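Local coordinates for hemolysin-related protein (Vibrio cholerae O1 biovar El Tor str. N16961, PDB 5V6K), which is a hemolysin-related, probably secreted protein whose beta-prism lectin domain, the part described here, binds a glycan carrying mannose and N-acetylglucosamine, at residues L27-A32 against V55-I60; Q64-E69 against T110-Q115; S72-W77 against A103-V108. All coordinates share one frame; numbering follows the deposited sequence.

Interaction 1 (L27-A32 against V55-I60); sequences LRSGFA and VLRAPI. With MAN (alpha-D-mannopyranose), chain B; NAG (2-acetamido-2-deoxy-beta-D-glucopyranose), chain C.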
loop_
_atom_site.group_PDB
_atom_site.type_symbol
_atom_site.label_atom_id
_atom_site.label_comp_id
_atom_site.label_asym_id
_atom_site.label_seq_id
_atom_site.Cartn_x
_atom_site.Cartn_y
_atom_site.Cartn_z
ATOM N N LEU A 27 -4.393 3.754 -4.459
ATOM C CA LEU A 27 -4.857 2.719 -3.552
ATOM C C LEU A 27 -6.375 2.747 -3.462
ATOM O O LEU A 27 -7.003 3.806 -3.550
ATOM C CB LEU A 27 -4.269 2.880 -2.139
ATOM C CG LEU A 27 -2.745 2.851 -1.989
ATOM C CD1 LEU A 27 -2.148 4.258 -2.120
ATOM C CD2 LEU A 27 -2.337 2.201 -0.666
ATOM N N ARG A 28 -6.954 1.564 -3.307
ATOM C CA ARG A 28 -8.310 1.410 -2.801
ATOM C C ARG A 28 -8.195 0.932 -1.363
ATOM O O ARG A 28 -7.387 0.047 -1.068
ATOM C CB ARG A 28 -9.126 0.412 -3.626
ATOM C CG ARG A 28 -9.633 0.948 -4.963
ATOM C CD ARG A 28 -10.694 0.043 -5.588
ATOM N NE ARG A 28 -10.130 -0.959 -6.499
ATOM C CZ ARG A 28 -10.002 -2.258 -6.231
ATOM N NH1 ARG A 28 -10.395 -2.765 -5.068
ATOM N NH2 ARG A 28 -9.475 -3.066 -7.142
ATOM N N SER A 29 -8.980 1.528 -0.472
ATOM C CA SER A 29 -8.891 1.177 0.936
ATOM C C SER A 29 -10.256 1.317 1.591
ATOM O O SER A 29 -11.156 1.988 1.079
ATOM C CB SER A 29 -7.868 2.049 1.670
ATOM O OG SER A 29 -8.314 3.392 1.755
ATOM N N GLY A 30 -10.390 0.658 2.736
ATOM C CA GLY A 30 -11.526 0.825 3.617
ATOM C C GLY A 30 -11.102 0.541 5.043
ATOM O O GLY A 30 -10.343 1.314 5.636
ATOM N N PHE A 31 -11.585 -0.569 5.604
ATOM C CA PHE A 31 -11.061 -1.077 6.866
ATOM C C PHE A 31 -9.664 -1.674 6.718
ATOM O O PHE A 31 -9.000 -1.916 7.734
ATOM C CB PHE A 31 -12.011 -2.136 7.438
ATOM C CG PHE A 31 -13.409 -1.631 7.713
ATOM C CD1 PHE A 31 -13.652 -0.288 7.964
ATOM C CD2 PHE A 31 -14.481 -2.511 7.727
ATOM C CE1 PHE A 31 -14.937 0.164 8.217
ATOM C CE2 PHE A 31 -15.766 -2.065 7.981
ATOM C CZ PHE A 31 -15.994 -0.726 8.227
ATOM N N ALA A 32 -9.210 -1.916 5.491
ATOM C CA ALA A 32 -7.878 -2.450 5.224
ATOM C C ALA A 32 -7.392 -1.848 3.908
ATOM O O ALA A 32 -7.978 -0.892 3.394
ATOM C CB ALA A 32 -7.907 -3.985 5.196
ATOM N N VAL A 55 -12.592 1.987 -1.457
ATOM C CA VAL A 55 -12.821 3.211 -2.215
ATOM C C VAL A 55 -11.498 3.670 -2.806
ATOM O O VAL A 55 -10.464 3.632 -2.131
ATOM C CB VAL A 55 -13.420 4.322 -1.325
ATOM C CG1 VAL A 55 -13.573 5.620 -2.107
ATOM C CG2 VAL A 55 -14.748 3.879 -0.738
ATOM N N LEU A 56 -11.534 4.116 -4.059
ATOM C CA LEU A 56 -10.347 4.684 -4.683
ATOM C C LEU A 56 -10.036 6.031 -4.050
ATOM O O LEU A 56 -10.896 6.914 -3.991
ATOM C CB LEU A 56 -10.555 4.840 -6.188
ATOM C CG LEU A 56 -9.360 5.386 -6.976
ATOM C CD1 LEU A 56 -8.205 4.393 -6.972
ATOM C CD2 LEU A 56 -9.763 5.744 -8.405
ATOM N N ARG A 57 -8.806 6.186 -3.575
ATOM C CA ARG A 57 -8.399 7.371 -2.838
ATOM C C ARG A 57 -7.633 8.322 -3.745
ATOM O O ARG A 57 -7.233 7.980 -4.861
ATOM C CB ARG A 57 -7.539 6.978 -1.632
ATOM C CG ARG A 57 -8.187 5.950 -0.728
ATOM C CD ARG A 57 -9.414 6.503 -0.042
ATOM N NE ARG A 57 -10.104 5.476 0.729
ATOM C CZ ARG A 57 -11.242 5.664 1.385
ATOM N NH1 ARG A 57 -11.834 6.849 1.370
ATOM N NH2 ARG A 57 -11.790 4.659 2.056
ATOM N N ALA A 58 -7.435 9.536 -3.247
ATOM C CA ALA A 58 -6.535 10.453 -3.919
ATOM C C ALA A 58 -5.155 9.808 -4.030
ATOM O O ALA A 58 -4.700 9.156 -3.083
ATOM C CB ALA A 58 -6.439 11.778 -3.161
ATOM N N PRO A 59 -4.473 9.952 -5.163
ATOM C CA PRO A 59 -3.164 9.314 -5.313
ATOM C C PRO A 59 -2.121 9.928 -4.394
ATOM O O PRO A 59 -2.225 11.076 -3.954
ATOM C CB PRO A 59 -2.816 9.557 -6.787
ATOM C CG PRO A 59 -3.577 10.765 -7.159
ATOM C CD PRO A 59 -4.850 10.722 -6.358
ATOM N N ILE A 60 -1.103 9.126 -4.103
ATOM C CA ILE A 60 0.051 9.567 -3.327
ATOM C C ILE A 60 1.124 10.025 -4.303
ATOM O O ILE A 60 1.530 9.268 -5.192
ATOM C CB ILE A 60 0.578 8.443 -2.425
ATOM C CG1 ILE A 60 -0.521 7.937 -1.484
ATOM C CG2 ILE A 60 1.802 8.905 -1.642
ATOM C CD1 ILE A 60 -1.046 8.969 -0.528
HETATM C C1 MAN B . -14.821 -2.417 4.340
HETATM C C2 MAN B . -15.433 -2.018 2.986
HETATM C C3 MAN B . -14.911 -2.918 1.864
HETATM C C4 MAN B . -13.379 -3.074 1.929
HETATM C C5 MAN B . -12.950 -3.525 3.330
HETATM C C6 MAN B . -11.441 -3.624 3.474
HETATM O O1 MAN B . -15.480 -3.601 4.746
HETATM O O2 MAN B . -15.038 -0.680 2.616
HETATM O O3 MAN B . -15.302 -2.419 0.582
HETATM O O4 MAN B . -12.945 -4.040 0.989
HETATM O O5 MAN B . -13.422 -2.569 4.291
HETATM O O6 MAN B . -10.880 -2.322 3.276
HETATM C C1 NAG C . -16.182 0.151 2.341
HETATM C C2 NAG C . -15.792 1.600 2.606
HETATM C C3 NAG C . -16.979 2.520 2.344
HETATM C C4 NAG C . -17.527 2.285 0.943
HETATM C C5 NAG C . -17.817 0.802 0.721
HETATM C C6 NAG C . -18.217 0.492 -0.703
HETATM C C7 NAG C . -14.399 2.694 4.304
HETATM C C8 NAG C . -13.999 2.723 5.745
HETATM N N2 NAG C . -15.301 1.767 3.965
HETATM O O3 NAG C . -16.571 3.875 2.483
HETATM O O4 NAG C . -18.728 3.024 0.760
HETATM O O5 NAG C . -16.647 0.020 1.004
HETATM O O6 NAG C . -17.794 -0.808 -1.092
HETATM O O7 NAG C . -13.927 3.474 3.484
HETATM O O HOH W 1 -4.933 6.546 -4.163
#
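Two donors converge on the carbonyl oxygen of Ser29. Val55 N reaches Ser29 O at 2.9 Å from one face of the carbonyl plane, and Arg57 NH2 bonds to it at 2.9 Å from the opposite face. The same guanidinium donates through NE to Ser29 OG, also 2.9 Å away, and so holds Ser29 side-on with two nitrogens, one to each oxygen. A bend at chi2 (-66°) folds the arginine back along the strand pair, with Val55 CB over the centre of one guanidinium face. At its edge NH2 makes a further bond, 2.8 Å to O7 of the N-acetylglucosamine acetamide, so the residue that grips Ser29 also bonds to the sugar. Val55 CG2 packs on C4 of the same sugar, at 3.6 Å. Mannose sits at the turn after Ser29: Phe31 N bonds to its O5 (3.0 Å) and Ala32 N to its O6, while the Phe31 ring has mannose C1 over one face. Gly30, whose CA lies close to both sugars, leaves room for mannose O2. Further back, Leu27 CD1 meets Ile60 CG1 at 4.1 Å. Strand 55-61 is the outermost partner of strand 24-29, whose other neighbour is strand 33-37; Leu27 and Ile60 face Phe87 of strand 80-89 in the prism interior.

Interaction 2 (Q64-E69 against T110-Q115); sequences QLQSVE and TYTVPQ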
loop_
_atom_site.group_PDB
_atom_site.type_symbol
_atom_site.label_atom_id
_atom_site.label_comp_id
_atom_site.label_asym_id
_atom_site.label_seq_id
_atom_site.Cartn_x
_atom_site.Cartn_y
_atom_site.Cartn_z
ATOM N N GLN A 64 6.892 13.501 -3.615
ATOM C CA GLN A 64 6.736 14.269 -2.389
ATOM C C GLN A 64 6.725 13.382 -1.149
ATOM O O GLN A 64 6.575 13.895 -0.037
ATOM C CB GLN A 64 5.438 15.088 -2.439
ATOM C CG GLN A 64 5.343 16.059 -3.616
ATOM C CD GLN A 64 3.915 16.504 -3.920
ATOM O OE1 GLN A 64 3.035 16.454 -3.061
ATOM N NE2 GLN A 64 3.682 16.939 -5.156
ATOM N N LEU A 65 6.868 12.068 -1.317
ATOM C CA LEU A 65 6.760 11.132 -0.205
ATOM C C LEU A 65 8.059 11.081 0.588
ATOM O O LEU A 65 9.147 10.966 0.015
ATOM C CB LEU A 65 6.412 9.735 -0.723
ATOM C CG LEU A 65 6.278 8.623 0.322
ATOM C CD1 LEU A 65 5.139 8.915 1.292
ATOM C CD2 LEU A 65 6.087 7.268 -0.352
ATOM N N GLN A 66 7.936 11.147 1.913
ATOM C CA GLN A 66 9.078 11.067 2.816
ATOM C C GLN A 66 9.174 9.723 3.527
ATOM O O GLN A 66 10.262 9.148 3.605
ATOM C CB GLN A 66 9.006 12.190 3.853
ATOM C CG GLN A 66 10.148 12.179 4.845
ATOM C CD GLN A 66 10.105 13.364 5.786
ATOM O OE1 GLN A 66 9.545 13.284 6.881
ATOM N NE2 GLN A 66 10.695 14.476 5.363
ATOM N N SER A 67 8.073 9.219 4.076
ATOM C CA SER A 67 8.129 7.952 4.790
ATOM C C SER A 67 6.760 7.292 4.781
ATOM O O SER A 67 5.736 7.916 4.483
ATOM C CB SER A 67 8.622 8.130 6.233
ATOM O OG SER A 67 7.718 8.882 7.020
ATOM N N VAL A 68 6.764 6.005 5.101
ATOM C CA VAL A 68 5.542 5.236 5.258
ATOM C C VAL A 68 5.560 4.571 6.623
ATOM O O VAL A 68 6.615 4.206 7.152
ATOM C CB VAL A 68 5.361 4.183 4.144
ATOM C CG1 VAL A 68 5.147 4.869 2.813
ATOM C CG2 VAL A 68 6.554 3.242 4.087
ATOM N N GLU A 69 4.373 4.446 7.198
ATOM C CA GLU A 69 4.127 3.671 8.405
ATOM C C GLU A 69 3.080 2.631 8.029
ATOM O O GLU A 69 1.912 2.976 7.819
ATOM C CB GLU A 69 3.651 4.585 9.533
ATOM C CG GLU A 69 3.609 3.966 10.902
ATOM C CD GLU A 69 3.269 4.997 11.960
ATOM O OE1 GLU A 69 2.076 5.340 12.096
ATOM O OE2 GLU A 69 4.200 5.490 12.631
ATOM N N THR A 110 8.164 0.854 9.616
ATOM C CA THR A 110 8.414 2.244 9.258
ATOM C C THR A 110 9.604 2.319 8.311
ATOM O O THR A 110 10.613 1.637 8.514
ATOM C CB THR A 110 8.681 3.092 10.506
ATOM O OG1 THR A 110 7.629 2.883 11.456
ATOM C CG2 THR A 110 8.756 4.576 10.148
ATOM N N TYR A 111 9.480 3.145 7.275
ATOM C CA TYR A 111 10.527 3.255 6.266
ATOM C C TYR A 111 10.544 4.659 5.675
ATOM O O TYR A 111 9.492 5.205 5.330
ATOM C CB TYR A 111 10.323 2.217 5.162
ATOM C CG TYR A 111 11.322 2.331 4.037
ATOM C CD1 TYR A 111 12.607 1.819 4.167
ATOM C CD2 TYR A 111 10.982 2.951 2.843
ATOM C CE1 TYR A 111 13.527 1.921 3.139
ATOM C CE2 TYR A 111 11.891 3.055 1.811
ATOM C CZ TYR A 111 13.162 2.538 1.963
ATOM O OH TYR A 111 14.068 2.646 0.935
ATOM N N THR A 112 11.742 5.229 5.557
ATOM C CA THR A 112 11.945 6.574 5.026
ATOM C C THR A 112 12.639 6.477 3.672
ATOM O O THR A 112 13.729 5.905 3.567
ATOM C CB THR A 112 12.775 7.416 5.995
ATOM O OG1 THR A 112 12.078 7.531 7.244
ATOM C CG2 THR A 112 13.033 8.807 5.426
ATOM N N VAL A 113 12.023 7.062 2.649
ATOM C CA VAL A 113 12.562 7.012 1.291
ATOM C C VAL A 113 13.846 7.831 1.254
ATOM O O VAL A 113 13.820 9.023 1.595
ATOM C CB VAL A 113 11.547 7.537 0.260
ATOM C CG1 VAL A 113 12.105 7.415 -1.157
ATOM C CG2 VAL A 113 10.229 6.789 0.373
ATOM N N PRO A 114 14.982 7.256 0.847
ATOM C CA PRO A 114 16.220 8.041 0.794
ATOM C C PRO A 114 16.088 9.250 -0.117
ATOM O O PRO A 114 15.425 9.209 -1.157
ATOM C CB PRO A 114 17.252 7.045 0.256
ATOM C CG PRO A 114 16.705 5.708 0.598
ATOM C CD PRO A 114 15.217 5.845 0.490
ATOM N N GLN A 115 16.751 10.332 0.282
ATOM C CA GLN A 115 16.674 11.579 -0.462
ATOM C C GLN A 115 17.164 11.377 -1.890
ATOM O O GLN A 115 18.183 10.724 -2.132
ATOM C CB GLN A 115 17.505 12.661 0.234
HETATM O O HOH W 2 6.565 4.570 13.301
#
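Val68 and Tyr111 form the close-packed centre of this antiparallel pair. Val68 N bonds to Tyr111 O at 2.9 Å and Tyr111 N returns a bond to Val68 O at 3.1 Å, making them a hydrogen-bonded pair. Their side chains lie side by side and point the same way, Val68 CG2 resting 4.1 Å from Tyr111 CB. Beyond CB the tyrosine leads away: with CG anti to the backbone N (chi1 176°), the ring is swung off the strand pair and away from Val68, and its hydroxyl bonds to that of Tyr138. Toward the end of the pairing, Val113 N bonds to Gln66 O at 2.9 Å, and Val113 CG2 meets Leu65 CD2 at 4.2 Å, extending the apolar contact.

The other face, bearing Ser67, Thr112, Glu69 and Thr110, is more polar. Its side chains meet more loosely, Ser67 CB 3.7 Å from Thr112 OG1, although the backbones of this non-hydrogen-bonded pair come close. The methyl CG2 of Thr112 touches Gln66 O at 3.3 Å. Further along, Glu69 and Thr110 are joined through a water, which donates to Glu69 OE2 and lies 2.7 Å from Thr110 OG1 in place of a direct polar contact.

The axes of strands 65-69 and 110-112 run 169° apart, nearly antiparallel. Gln66 and Ser67 together face Thr88 of strand 80-89, a classic beta bulge on the far side of strand 65-75. That strand therefore lies between strand 80-89 and strand 106-112, the latter at the margin of its four-stranded sheet, with Leu65 and Val68 packing on Phe87 and Tyr111 reaching Ser4 and Pro5 near the N terminus.

Interaction 3 (S72-W77 against A103-V108); sequences SGLYNW and ASNKKV. With MAN (alpha-D-mannopyranose), chain B.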
loop_
_atom_site.group_PDB
_atom_site.type_symbol
_atom_site.label_atom_id
_atom_site.label_comp_id
_atom_site.label_asym_id
_atom_site.label_seq_id
_atom_site.Cartn_x
_atom_site.Cartn_y
_atom_site.Cartn_z
ATOM N N SER A 72 0.235 -3.973 9.674
ATOM C CA SER A 72 -0.278 -5.259 9.227
ATOM C C SER A 72 -0.739 -6.052 10.442
ATOM O O SER A 72 -0.240 -5.856 11.551
ATOM C CB SER A 72 0.791 -6.042 8.455
ATOM O OG SER A 72 1.342 -5.260 7.409
ATOM N N GLY A 73 -1.694 -6.950 10.230
ATOM C CA GLY A 73 -2.181 -7.764 11.328
ATOM C C GLY A 73 -3.257 -8.723 10.869
ATOM O O GLY A 73 -3.533 -8.854 9.676
ATOM N N LEU A 74 -3.862 -9.395 11.846
ATOM C CA LEU A 74 -4.947 -10.341 11.589
ATOM C C LEU A 74 -6.240 -9.557 11.400
ATOM O O LEU A 74 -6.850 -9.092 12.366
ATOM C CB LEU A 74 -5.064 -11.345 12.731
ATOM C CG LEU A 74 -6.153 -12.412 12.595
ATOM C CD1 LEU A 74 -5.956 -13.243 11.325
ATOM C CD2 LEU A 74 -6.175 -13.306 13.840
ATOM N N TYR A 75 -6.656 -9.412 10.144
ATOM C CA TYR A 75 -7.882 -8.692 9.817
ATOM C C TYR A 75 -9.102 -9.418 10.375
ATOM O O TYR A 75 -9.189 -10.648 10.333
ATOM C CB TYR A 75 -7.987 -8.540 8.301
ATOM C CG TYR A 75 -9.136 -7.696 7.794
ATOM C CD1 TYR A 75 -9.365 -6.416 8.285
ATOM C CD2 TYR A 75 -9.965 -8.166 6.787
ATOM C CE1 TYR A 75 -10.409 -5.639 7.801
ATOM C CE2 TYR A 75 -11.003 -7.399 6.296
ATOM C CZ TYR A 75 -11.224 -6.139 6.805
ATOM O OH TYR A 75 -12.264 -5.387 6.304
ATOM N N ASN A 76 -10.053 -8.638 10.903
ATOM C CA ASN A 76 -11.179 -9.217 11.631
ATOM C C ASN A 76 -12.046 -10.104 10.753
ATOM O O ASN A 76 -12.712 -11.011 11.265
ATOM C CB ASN A 76 -12.055 -8.120 12.234
ATOM C CG ASN A 76 -11.466 -7.512 13.479
ATOM O OD1 ASN A 76 -10.530 -8.037 14.081
ATOM N ND2 ASN A 76 -12.024 -6.390 13.878
ATOM N N TRP A 77 -12.097 -9.842 9.446
ATOM C CA TRP A 77 -12.867 -10.678 8.539
ATOM C C TRP A 77 -11.999 -11.726 7.849
ATOM O O TRP A 77 -12.480 -12.424 6.950
ATOM C CB TRP A 77 -13.615 -9.806 7.521
ATOM C CG TRP A 77 -14.826 -9.138 8.129
ATOM C CD1 TRP A 77 -16.088 -9.657 8.216
ATOM C CD2 TRP A 77 -14.883 -7.848 8.754
ATOM N NE1 TRP A 77 -16.923 -8.769 8.846
ATOM C CE2 TRP A 77 -16.210 -7.651 9.185
ATOM C CE3 TRP A 77 -13.943 -6.839 8.984
ATOM C CZ2 TRP A 77 -16.620 -6.487 9.835
ATOM C CZ3 TRP A 77 -14.353 -5.685 9.630
ATOM C CH2 TRP A 77 -15.680 -5.518 10.045
ATOM N N ALA A 103 -8.462 -5.115 13.243
ATOM C CA ALA A 103 -7.483 -6.186 13.168
ATOM C C ALA A 103 -6.780 -6.319 14.508
ATOM O O ALA A 103 -6.664 -5.353 15.266
ATOM C CB ALA A 103 -6.458 -5.932 12.060
ATOM N N SER A 104 -6.305 -7.526 14.777
ATOM C CA SER A 104 -5.503 -7.834 15.948
ATOM C C SER A 104 -4.110 -8.266 15.503
ATOM O O SER A 104 -3.791 -8.278 14.311
ATOM C CB SER A 104 -6.174 -8.927 16.780
ATOM O OG SER A 104 -6.238 -10.134 16.041
ATOM N N ASN A 105 -3.275 -8.625 16.477
ATOM C CA ASN A 105 -1.918 -9.105 16.209
ATOM C C ASN A 105 -1.198 -8.180 15.232
ATOM O O ASN A 105 -0.641 -8.612 14.221
ATOM C CB ASN A 105 -1.939 -10.538 15.670
ATOM C CG ASN A 105 -2.584 -11.517 16.625
ATOM O OD1 ASN A 105 -3.766 -11.838 16.498
ATOM N ND2 ASN A 105 -1.807 -12.015 17.577
ATOM N N LYS A 106 -1.210 -6.888 15.540
ATOM C CA LYS A 106 -0.719 -5.883 14.611
ATOM C C LYS A 106 0.782 -5.660 14.768
ATOM O O LYS A 106 1.321 -5.723 15.877
ATOM C CB LYS A 106 -1.470 -4.565 14.811
ATOM C CG LYS A 106 -2.904 -4.598 14.300
ATOM C CD LYS A 106 -3.674 -3.360 14.705
ATOM C CE LYS A 106 -4.163 -3.459 16.140
ATOM N NZ LYS A 106 -5.002 -2.292 16.508
ATOM N N LYS A 107 1.451 -5.423 13.638
ATOM C CA LYS A 107 2.839 -4.980 13.597
ATOM C C LYS A 107 2.916 -3.677 12.813
ATOM O O LYS A 107 2.078 -3.406 11.948
ATOM C CB LYS A 107 3.759 -6.035 12.951
ATOM C CG LYS A 107 3.513 -6.279 11.462
ATOM C CD LYS A 107 4.573 -7.198 10.860
ATOM C CE LYS A 107 4.401 -7.340 9.350
ATOM N NZ LYS A 107 5.512 -8.106 8.702
ATOM N N VAL A 108 3.920 -2.859 13.120
ATOM C CA VAL A 108 4.118 -1.584 12.438
ATOM C C VAL A 108 5.524 -1.561 11.858
ATOM O O VAL A 108 6.503 -1.784 12.580
ATOM C CB VAL A 108 3.894 -0.383 13.375
ATOM C CG1 VAL A 108 3.891 0.914 12.580
ATOM C CG2 VAL A 108 2.588 -0.529 14.143
HETATM C C1 MAN B . -14.821 -2.417 4.340
HETATM C C2 MAN B . -15.433 -2.018 2.986
HETATM C C3 MAN B . -14.911 -2.918 1.864
HETATM C C4 MAN B . -13.379 -3.074 1.929
HETATM C C5 MAN B . -12.950 -3.525 3.330
HETATM C C6 MAN B . -11.441 -3.624 3.474
HETATM O O1 MAN B . -15.480 -3.601 4.746
HETATM O O2 MAN B . -15.038 -0.680 2.616
HETATM O O3 MAN B . -15.302 -2.419 0.582
HETATM O O4 MAN B . -12.945 -4.040 0.989
HETATM O O5 MAN B . -13.422 -2.569 4.291
HETATM O O6 MAN B . -10.880 -2.322 3.276
#
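Ser72 and Lys107 exchange backbone bonds: Lys107 N reaches Ser72 O at 2.7 Å, and Ser72 N reaches Lys107 O at 3.0 Å. Two residues on, Leu74 N bonds to Ser104 O at 2.7 Å and Ser104 N bonds back to Leu74 O. Between these pairs the register slips by one residue, a beta bulge in which Gly73 lies against both Asn105 and Lys106. Gly73, without a side chain, lets its CA lie close to Ser104 O and Asn105 O.

Ser72, Leu74, Ser104 and Lys107 share one face of the pair, Tyr75 and Ala103 the other. Lys107 packs along Ser72, its CE 3.9 Å from Ser72 CB, before its extended chain reaches the carboxylate of Glu109 in a salt bridge and the ring of Tyr9 in a cation-pi contact. Leu74 lies beside Asn105, both pointing the same way, with Leu74 CD2 3.9 Å from Asn105 OD1. On the other face Ala103 CB sits 3.2 Å from Leu74 O and 3.8 Å from Tyr75 CA.

Outside this shell, the backbone of Gly73 bonds to His81 of strand 80-89, and that of Asn76 to Tyr102. Lys106 turns away through a bend at chi3 and gives its NZ to Thr100 O. The phenol of Tyr75 leaves the pair altogether: CG lies opposite the backbone N (chi1 -174°), and OH comes within 3.4 Å of mannose C6.

Backbone bonds thus carry the pairing. Ala103 N is buried without a partner, probably at some cost. The strand end so held brings the Tyr75 hydroxyl into van der Waals contact with the sugar, consistent with a side chain that helps shape the mannose site.

In the fold
From the N terminus, interaction 1 comes first, closing the loop between strand 24-29 and strand 55-61 within one sheet of the beta prism. A short connection then leads into strand 65-75, which serves both remaining contacts. Interaction 2 pairs its start with the end of strand 106-112, and interaction 3, nested inside that loop, pairs its far end with the beginning of the same strand and the turn leading into it; Glu69 touching Val108 bridges them. Interaction 1 is in series with both, yet meets interaction 3 in space: Phe31 and Ala32 pack on Tyr75, and Phe31 also on Trp77. Interactions 1 and 3 thereby join two sheets beside the mannose, while interaction 2 lies away from the sugar.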